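Side-chain contacts in WAP, Kazal, immunoglobulin, Kunitz and NTR domain-containing protein 2 (Mus musculus, PDB 6MAA), which probably inhibits mature myostatin but not activin and probably acts as a protease inhibitor; this chain is its follistatin domain, which includes a Kazal-like module: residues T58-G63 and C70-E75; L64-R69 and I81-V86. All coordinates share one frame; numbering follows the deposited sequence.

Contact 1: T58-G63 and C70-E75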
ATOM      1  N   THR A  58      14.066   6.337  -8.424  1.00  7.74           N
ATOM      2  CA  THR A  58      14.099   4.880  -8.307  1.00  8.50           C
ATOM      3  C   THR A  58      13.769   4.268  -9.658  1.00  7.88           C
ATOM      4  O   THR A  58      12.644   4.413 -10.145  1.00  8.40           O
ATOM      5  CB  THR A  58      13.084   4.417  -7.258  1.00  9.70           C
ATOM      6  OG1 THR A  58      13.410   4.990  -5.984  1.00 11.51           O
ATOM      7  CG2 THR A  58      13.084   2.901  -7.146  1.00 12.09           C
ATOM      8  N   CYS A  59      14.740   3.594 -10.273  1.00  8.30           N
ATOM      9  CA  CYS A  59      14.444   2.802 -11.454  1.00  8.07           C
ATOM     10  C   CYS A  59      13.827   1.482 -11.019  1.00  8.95           C
ATOM     11  O   CYS A  59      14.222   0.905 -10.004  1.00 10.46           O
ATOM     12  CB  CYS A  59      15.713   2.567 -12.280  1.00  9.81           C
ATOM     13  SG  CYS A  59      16.311   4.077 -13.087  1.00 11.12           S
ATOM     14  N   ALA A  60      12.855   1.004 -11.790  1.00  9.10           N
ATOM     15  CA  ALA A  60      12.070  -0.154 -11.394  1.00 10.22           C
ATOM     16  C   ALA A  60      12.082  -1.230 -12.472  1.00 11.17           C
ATOM     17  O   ALA A  60      12.467  -1.001 -13.622  1.00 11.69           O
ATOM     18  CB  ALA A  60      10.631   0.242 -11.043  1.00 11.58           C
ATOM     19  N   SER A  61      11.609  -2.417 -12.079  1.00 11.81           N
ATOM     20  CA  SER A  61      11.623  -3.603 -12.928  1.00 13.14           C
ATOM     21  C   SER A  61      10.673  -3.511 -14.117  1.00 14.81           C
ATOM     22  O   SER A  61      10.736  -4.374 -14.998  1.00 17.24           O
ATOM     23  CB  SER A  61      11.301  -4.849 -12.095  1.00 14.28           C
ATOM     24  OG  SER A  61      10.070  -4.698 -11.399  1.00 14.52           O
ATOM     25  N   ASP A  62       9.797  -2.510 -14.165  1.00 13.30           N
ATOM     26  CA  ASP A  62       8.978  -2.267 -15.345  1.00 14.08           C
ATOM     27  C   ASP A  62       9.693  -1.421 -16.389  1.00 14.26           C
ATOM     28  O   ASP A  62       9.095  -1.088 -17.416  1.00 16.44           O
ATOM     29  CB  ASP A  62       7.632  -1.627 -14.957  1.00 13.31           C
ATOM     30  CG  ASP A  62       7.786  -0.281 -14.254  1.00 12.93           C
ATOM     31  OD1 ASP A  62       8.926   0.146 -13.978  1.00 12.39           O
ATOM     32  OD2 ASP A  62       6.747   0.350 -13.966  1.00 14.05           O
ATOM     33  N   GLY A  63      10.952  -1.067 -16.148  1.00 12.30           N
ATOM     34  CA  GLY A  63      11.673  -0.190 -17.047  1.00 12.35           C
ATOM     35  C   GLY A  63      11.358   1.281 -16.887  1.00 12.17           C
ATOM     36  O   GLY A  63      11.810   2.088 -17.704  1.00 14.24           O
ATOM     37  N   CYS A  70       8.071   5.166  -2.461  1.00  8.33           N
ATOM     38  CA  CYS A  70       6.651   5.247  -2.142  1.00  9.20           C
ATOM     39  C   CYS A  70       5.813   5.450  -3.403  1.00  7.81           C
ATOM     40  O   CYS A  70       4.763   4.819  -3.567  1.00  8.36           O
ATOM     41  CB  CYS A  70       6.421   6.357  -1.116  1.00  9.37           C
ATOM     42  SG  CYS A  70       4.720   6.534  -0.534  1.00 10.64           S
ATOM     43  N   PHE A  71       6.269   6.308  -4.322  1.00  8.08           N
ATOM     44  CA  PHE A  71       5.537   6.473  -5.576  1.00  8.29           C
ATOM     45  C   PHE A  71       5.594   5.209  -6.432  1.00  8.73           C
ATOM     46  O   PHE A  71       4.611   4.864  -7.098  1.00 10.50           O
ATOM     47  CB  PHE A  71       6.011   7.721  -6.327  1.00  8.06           C
ATOM     48  CG  PHE A  71       5.608   9.013  -5.650  1.00  7.88           C
ATOM     49  CD1 PHE A  71       4.307   9.483  -5.745  1.00  9.91           C
ATOM     50  CD2 PHE A  71       6.519   9.730  -4.887  1.00  8.87           C
ATOM     51  CE1 PHE A  71       3.923  10.653  -5.104  1.00 11.10           C
ATOM     52  CE2 PHE A  71       6.149  10.901  -4.254  1.00 10.15           C
ATOM     53  CZ  PHE A  71       4.847  11.361  -4.356  1.00 10.99           C
ATOM     54  N   MET A  72       6.719   4.489  -6.407  1.00  8.52           N
ATOM     55  CA  MET A  72       6.775   3.194  -7.083  1.00  8.84           C
ATOM     56  C   MET A  72       5.734   2.235  -6.511  1.00  9.42           C
ATOM     57  O   MET A  72       4.990   1.588  -7.260  1.00  9.39           O
ATOM     58  CB  MET A  72       8.178   2.598  -6.959  1.00  9.73           C
ATOM     59  CG  MET A  72       8.352   1.270  -7.678  1.00 11.10           C
ATOM     60  SD  MET A  72       9.930   0.462  -7.337  1.00 13.50           S
ATOM     61  CE  MET A  72       9.698  -0.000  -5.618  1.00 16.48           C
ATOM     62  N   ASP A  73       5.653   2.150  -5.175  1.00  8.43           N
ATOM     63  CA  ASP A  73       4.680   1.265  -4.539  1.00  9.40           C
ATOM     64  C   ASP A  73       3.255   1.657  -4.904  1.00  9.45           C
ATOM     65  O   ASP A  73       2.383   0.791  -5.058  1.00 10.35           O
ATOM     66  CB  ASP A  73       4.819   1.333  -3.017  1.00 10.01           C
ATOM     67  CG  ASP A  73       6.071   0.665  -2.492  1.00 11.93           C
ATOM     68  OD1 ASP A  73       6.767  -0.040  -3.248  1.00 13.44           O
ATOM     69  OD2 ASP A  73       6.343   0.850  -1.286  1.00 15.52           O
ATOM     70  N   ALA A  74       2.989   2.963  -4.998  1.00  9.62           N
ATOM     71  CA  ALA A  74       1.640   3.421  -5.316  1.00 10.66           C
ATOM     72  C   ALA A  74       1.247   3.020  -6.730  1.00 10.60           C
ATOM     73  O   ALA A  74       0.103   2.618  -6.972  1.00 13.10           O
ATOM     74  CB  ALA A  74       1.526   4.933  -5.118  1.00 12.14           C
ATOM     75  N   GLU A  75       2.192   3.087  -7.669  1.00 10.70           N
ATOM     76  CA  GLU A  75       1.905   2.637  -9.027  1.00 12.49           C
ATOM     77  C   GLU A  75       1.692   1.130  -9.072  1.00 12.95           C
ATOM     78  O   GLU A  75       0.780   0.648  -9.759  1.00 13.97           O
ATOM     79  CB  GLU A  75       3.021   3.062  -9.978  1.00 13.59           C
ATOM     80  CG  GLU A  75       2.778   2.675 -11.431  1.00 15.38           C
ATOM     81  CD  GLU A  75       1.649   3.460 -12.103  1.00 18.76           C
ATOM     82  OE1 GLU A  75       1.432   3.236 -13.308  1.00 21.38           O
ATOM     83  OE2 GLU A  75       0.979   4.293 -11.449  1.00 22.11           O
TER
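Met72 of the helix carries this contact, and two small side chains of strand 58-60 receive it. The packing is apolar. The sulfur Met72 SD lies 3.8 Å from the methyl Ala60 CB. The distance from Met72 SD to the methyl Thr58 CG2 is 4.0 Å. Met72 CG also comes to 4.2 Å from Ala60 CB. Thr58 and Ala60 alternate along the strand, so both put their methyl groups on the face that looks at the helix. Cys59 between them points away. Thr58 OG1 sits beside the backbone N (chi1 -60°), which leaves CG2 anti to that N and turned to the sulfur. Met72 leaves the helix with CG anti to the backbone N (chi1 -178°). The chain then runs straight and bends at the sulfur (chi3 69°). All three touching residues are buried.

No hydrogen bond or salt bridge joins the two segments. Thr58 OG1 is hydrogen-bonded to the carbonyl of Ser56. Beyond the strand the chain makes a type I turn from Ala60 to Gly63, closed by a 2.9 Å bond from Gly63 N to Ala60 O. Asp62 OD2 in this turn and Glu75 OE1 of the helix are 6.1 Å apart and not in contact. Asp62 OD2 is hydrogen-bonded to Tyr66 OH, and Glu75 OE1 has a long, weak ion pair with Lys79.

The contact joins the small sheet of the Kazal-like module to its one helix. Strand 58-60 is the middle strand, between 65-66 and 85-86, and helix 69-79 packs on it through Met72. Tyr66 and Val85 of the flanking strands also touch Met72. Disulfides Cys59-Cys88 and Cys51-Cys70 tie the strand and the helix to other parts of the module.

Contact 2: L64-R69 and I81-V86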
ATOM      1  N   LEU A  64      10.601   1.661 -15.864  1.00 11.47           N
ATOM      2  CA  LEU A  64      10.226   3.048 -15.639  1.00 10.61           C
ATOM      3  C   LEU A  64      10.874   3.548 -14.355  1.00  9.38           C
ATOM      4  O   LEU A  64      11.394   2.769 -13.557  1.00 10.82           O
ATOM      5  CB  LEU A  64       8.700   3.196 -15.574  1.00 11.70           C
ATOM      6  CG  LEU A  64       7.948   2.652 -16.792  1.00 12.73           C
ATOM      7  CD1 LEU A  64       6.442   2.820 -16.615  1.00 14.06           C
ATOM      8  CD2 LEU A  64       8.429   3.316 -18.079  1.00 14.52           C
ATOM      9  N   THR A  65      10.846   4.867 -14.174  1.00  8.33           N
ATOM     10  CA  THR A  65      11.492   5.535 -13.051  1.00  7.01           C
ATOM     11  C   THR A  65      10.443   6.253 -12.206  1.00  7.77           C
ATOM     12  O   THR A  65       9.485   6.833 -12.738  1.00  8.97           O
ATOM     13  CB  THR A  65      12.542   6.537 -13.550  1.00  8.66           C
ATOM     14  OG1 THR A  65      13.420   5.882 -14.474  1.00  9.70           O
ATOM     15  CG2 THR A  65      13.379   7.076 -12.404  1.00  9.09           C
ATOM     16  N   TYR A  66      10.632   6.223 -10.887  1.00  7.34           N
ATOM     17  CA  TYR A  66       9.684   6.792  -9.938  1.00  7.16           C
ATOM     18  C   TYR A  66      10.359   7.827  -9.046  1.00  7.60           C
ATOM     19  O   TYR A  66      11.559   7.746  -8.768  1.00  8.45           O
ATOM     20  CB  TYR A  66       9.013   5.671  -9.117  1.00  7.86           C
ATOM     21  CG  TYR A  66       8.200   4.786 -10.029  1.00  8.14           C
ATOM     22  CD1 TYR A  66       6.873   5.087 -10.309  1.00  8.85           C
ATOM     23  CD2 TYR A  66       8.781   3.697 -10.678  1.00  9.63           C
ATOM     24  CE1 TYR A  66       6.135   4.321 -11.188  1.00  9.44           C
ATOM     25  CE2 TYR A  66       8.052   2.921 -11.562  1.00  9.75           C
ATOM     26  CZ  TYR A  66       6.727   3.238 -11.813  1.00 10.17           C
ATOM     27  OH  TYR A  66       5.991   2.491 -12.697  1.00 11.47           O
ATOM     28  N   TYR A  67       9.566   8.805  -8.598  1.00  6.62           N
ATOM     29  CA  TYR A  67      10.108   9.919  -7.825  1.00  6.89           C
ATOM     30  C   TYR A  67      10.756   9.441  -6.525  1.00  7.07           C
ATOM     31  O   TYR A  67      11.784   9.988  -6.098  1.00  8.10           O
ATOM     32  CB  TYR A  67       8.988  10.931  -7.565  1.00  8.02           C
ATOM     33  CG  TYR A  67       9.433  12.259  -7.008  1.00  7.69           C
ATOM     34  CD1 TYR A  67       9.559  12.451  -5.635  1.00 10.16           C
ATOM     35  CD2 TYR A  67       9.715  13.336  -7.851  1.00  8.35           C
ATOM     36  CE1 TYR A  67       9.949  13.674  -5.115  1.00  9.81           C
ATOM     37  CE2 TYR A  67      10.114  14.562  -7.338  1.00  9.07           C
ATOM     38  CZ  TYR A  67      10.231  14.722  -5.967  1.00 10.19           C
ATOM     39  OH  TYR A  67      10.629  15.930  -5.442  1.00 12.79           O
ATOM     40  N   ASN A  68      10.171   8.428  -5.883  1.00  6.47           N
ATOM     41  CA  ASN A  68      10.797   7.695  -4.785  1.00  7.09           C
ATOM     42  C   ASN A  68      10.116   6.332  -4.687  1.00  7.77           C
ATOM     43  O   ASN A  68       9.235   6.003  -5.484  1.00  7.79           O
ATOM     44  CB  ASN A  68      10.798   8.484  -3.465  1.00  8.24           C
ATOM     45  CG  ASN A  68       9.403   8.790  -2.952  1.00  7.79           C
ATOM     46  OD1 ASN A  68       8.473   8.004  -3.127  1.00  8.13           O
ATOM     47  ND2 ASN A  68       9.256   9.945  -2.311  1.00  9.31           N
ATOM     48  N   ARG A  69      10.543   5.529  -3.711  1.00  8.92           N
ATOM     49  CA  ARG A  69      10.001   4.178  -3.587  1.00  9.54           C
ATOM     50  C   ARG A  69       8.521   4.184  -3.238  1.00  8.85           C
ATOM     51  O   ARG A  69       7.785   3.281  -3.653  1.00  9.26           O
ATOM     52  CB  ARG A  69      10.775   3.394  -2.533  1.00 13.03           C
ATOM     53  CG  ARG A  69      12.188   3.064  -2.948  1.00 18.47           C
ATOM     54  CD  ARG A  69      12.786   2.060  -1.997  1.00 22.68           C
ATOM     55  NE  ARG A  69      14.163   1.743  -2.342  1.00 25.10           N
ATOM     56  CZ  ARG A  69      14.773   0.623  -1.973  1.00 29.03           C
ATOM     57  NH1 ARG A  69      14.112  -0.283  -1.267  1.00 32.16           N
ATOM     58  NH2 ARG A  69      16.031   0.401  -2.324  1.00 30.79           N
ATOM     59  N   ILE A  81       0.270  -5.030  -9.516  1.00 17.90           N
ATOM     60  CA  ILE A  81       1.484  -5.708  -9.947  1.00 17.66           C
ATOM     61  C   ILE A  81       2.547  -5.559  -8.861  1.00 16.69           C
ATOM     62  O   ILE A  81       2.352  -4.872  -7.861  1.00 16.42           O
ATOM     63  CB  ILE A  81       2.005  -5.176 -11.300  1.00 18.60           C
ATOM     64  CG1 ILE A  81       2.428  -3.709 -11.160  1.00 19.82           C
ATOM     65  CG2 ILE A  81       0.948  -5.347 -12.389  1.00 21.84           C
ATOM     66  CD1 ILE A  81       3.043  -3.118 -12.414  1.00 21.11           C
ATOM     67  N   THR A  82       3.689  -6.203  -9.079  1.00 17.57           N
ATOM     68  CA  THR A  82       4.845  -6.065  -8.205  1.00 17.28           C
ATOM     69  C   THR A  82       5.957  -5.372  -8.978  1.00 16.58           C
ATOM     70  O   THR A  82       6.263  -5.761 -10.110  1.00 19.60           O
ATOM     71  CB  THR A  82       5.325  -7.434  -7.716  1.00 19.59           C
ATOM     72  OG1 THR A  82       4.308  -8.034  -6.905  1.00 22.91           O
ATOM     73  CG2 THR A  82       6.592  -7.297  -6.893  1.00 22.14           C
ATOM     74  N   LEU A  83       6.546  -4.343  -8.373  1.00 13.79           N
ATOM     75  CA  LEU A  83       7.654  -3.601  -8.959  1.00 13.50           C
ATOM     76  C   LEU A  83       8.836  -3.653  -8.003  1.00 14.39           C
ATOM     77  O   LEU A  83       8.697  -3.318  -6.822  1.00 15.62           O
ATOM     78  CB  LEU A  83       7.255  -2.136  -9.196  1.00 13.96           C
ATOM     79  CG  LEU A  83       6.184  -1.869 -10.257  1.00 14.20           C
ATOM     80  CD1 LEU A  83       5.832  -0.388 -10.307  1.00 13.43           C
ATOM     81  CD2 LEU A  83       6.665  -2.364 -11.613  1.00 15.61           C
ATOM     82  N   SER A  84       9.993  -4.070  -8.505  1.00 13.91           N
ATOM     83  CA  SER A  84      11.206  -4.110  -7.701  1.00 14.02           C
ATOM     84  C   SER A  84      12.202  -3.065  -8.191  1.00 12.81           C
ATOM     85  O   SER A  84      12.163  -2.622  -9.341  1.00 13.48           O
ATOM     86  CB  SER A  84      11.851  -5.500  -7.720  1.00 18.99           C
ATOM     87  OG  SER A  84      12.046  -5.944  -9.047  1.00 23.53           O
ATOM     88  N   VAL A  85      13.104  -2.678  -7.295  1.00 13.04           N
ATOM     89  CA  VAL A  85      14.102  -1.659  -7.593  1.00 12.62           C
ATOM     90  C   VAL A  85      15.210  -2.261  -8.444  1.00 12.31           C
ATOM     91  O   VAL A  85      15.654  -3.391  -8.207  1.00 16.66           O
ATOM     92  CB  VAL A  85      14.655  -1.071  -6.282  1.00 14.02           C
ATOM     93  CG1 VAL A  85      15.781  -0.085  -6.564  1.00 15.50           C
ATOM     94  CG2 VAL A  85      13.533  -0.414  -5.479  1.00 15.45           C
ATOM     95  N   VAL A  86      15.656  -1.509  -9.449  1.00 11.87           N
ATOM     96  CA  VAL A  86      16.848  -1.846 -10.217  1.00 11.65           C
ATOM     97  C   VAL A  86      17.778  -0.639 -10.209  1.00 10.98           C
ATOM     98  O   VAL A  86      17.378   0.481  -9.883  1.00 12.58           O
ATOM     99  CB  VAL A  86      16.535  -2.293 -11.665  1.00 13.32           C
ATOM    100  CG1 VAL A  86      15.556  -3.465 -11.673  1.00 15.87           C
ATOM    101  CG2 VAL A  86      16.005  -1.132 -12.484  1.00 13.40           C
TER
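Val85 CG2 lies over one face of the Arg69 guanidinium, 3.8 Å above its plane and over its centre. This methyl is 3.9 Å from both Arg69 NE and Arg69 CZ. The contact is van der Waals packing of a methyl on a flat cation. The Arg69 chain is extended from CG to NE, and this carries the guanidinium out to Val85. The two side chains cross at about a right angle. Both residues are exposed, so this part of the contact lies at the surface.

The second pair is more deeply set. Leu83 CD1 approaches the phenol end of Tyr66, at 3.7 Å from Tyr66 OH and 4.0 Å from Tyr66 CZ. It meets the ring obliquely. Leu83 CG is anti to its carbonyl carbon (chi1 -67°). CD1 is in turn anti to CA (chi2 176°), so it is the methyl that reaches furthest from the backbone. Leu83 is buried, while Tyr66 is partly exposed. The bond of the Tyr66 hydroxyl to Asp62 anchors the phenol end beside the leucine. No hydrogen bond runs between the two segments.

Residues 64-69 and 81-86 contain strand 65-66 and the weakly bonded strand 85-86, and strand 58-60 lies between these two. Tyr66 comes from strand 65-66 and Arg69 from the start of helix 69-79. Leu83 precedes strand 85-86, which holds Val85. Asn68 is the N-cap of helix 69-79, with its OD1 bonded to Phe71 N. Leu83 also touches Met72 of that helix, so helix and sheet share one apolar cluster.

How the contacts relate
The centres of the two contacts lie about 2 Å apart, and all four segments belong to the Kazal-like module. Their segments alternate along the chain: 58-63, 64-69, 70-75, then 81-86. Contact 1 joins the middle strand of the small antiparallel sheet to helix 69-79. Contact 2 joins strand 65-66 and the start of the helix to the run leading into strand 85-86. They also touch directly. Ser61 N probably bonds to Ser84 O at 2.8 Å, and Asp62 packs on Leu83. Together they assemble the sheet and helix of a compact, disulfide-bonded Kazal fold. The predicted reactive bond, Lys53-Glu54, lies just before these segments in the sequence.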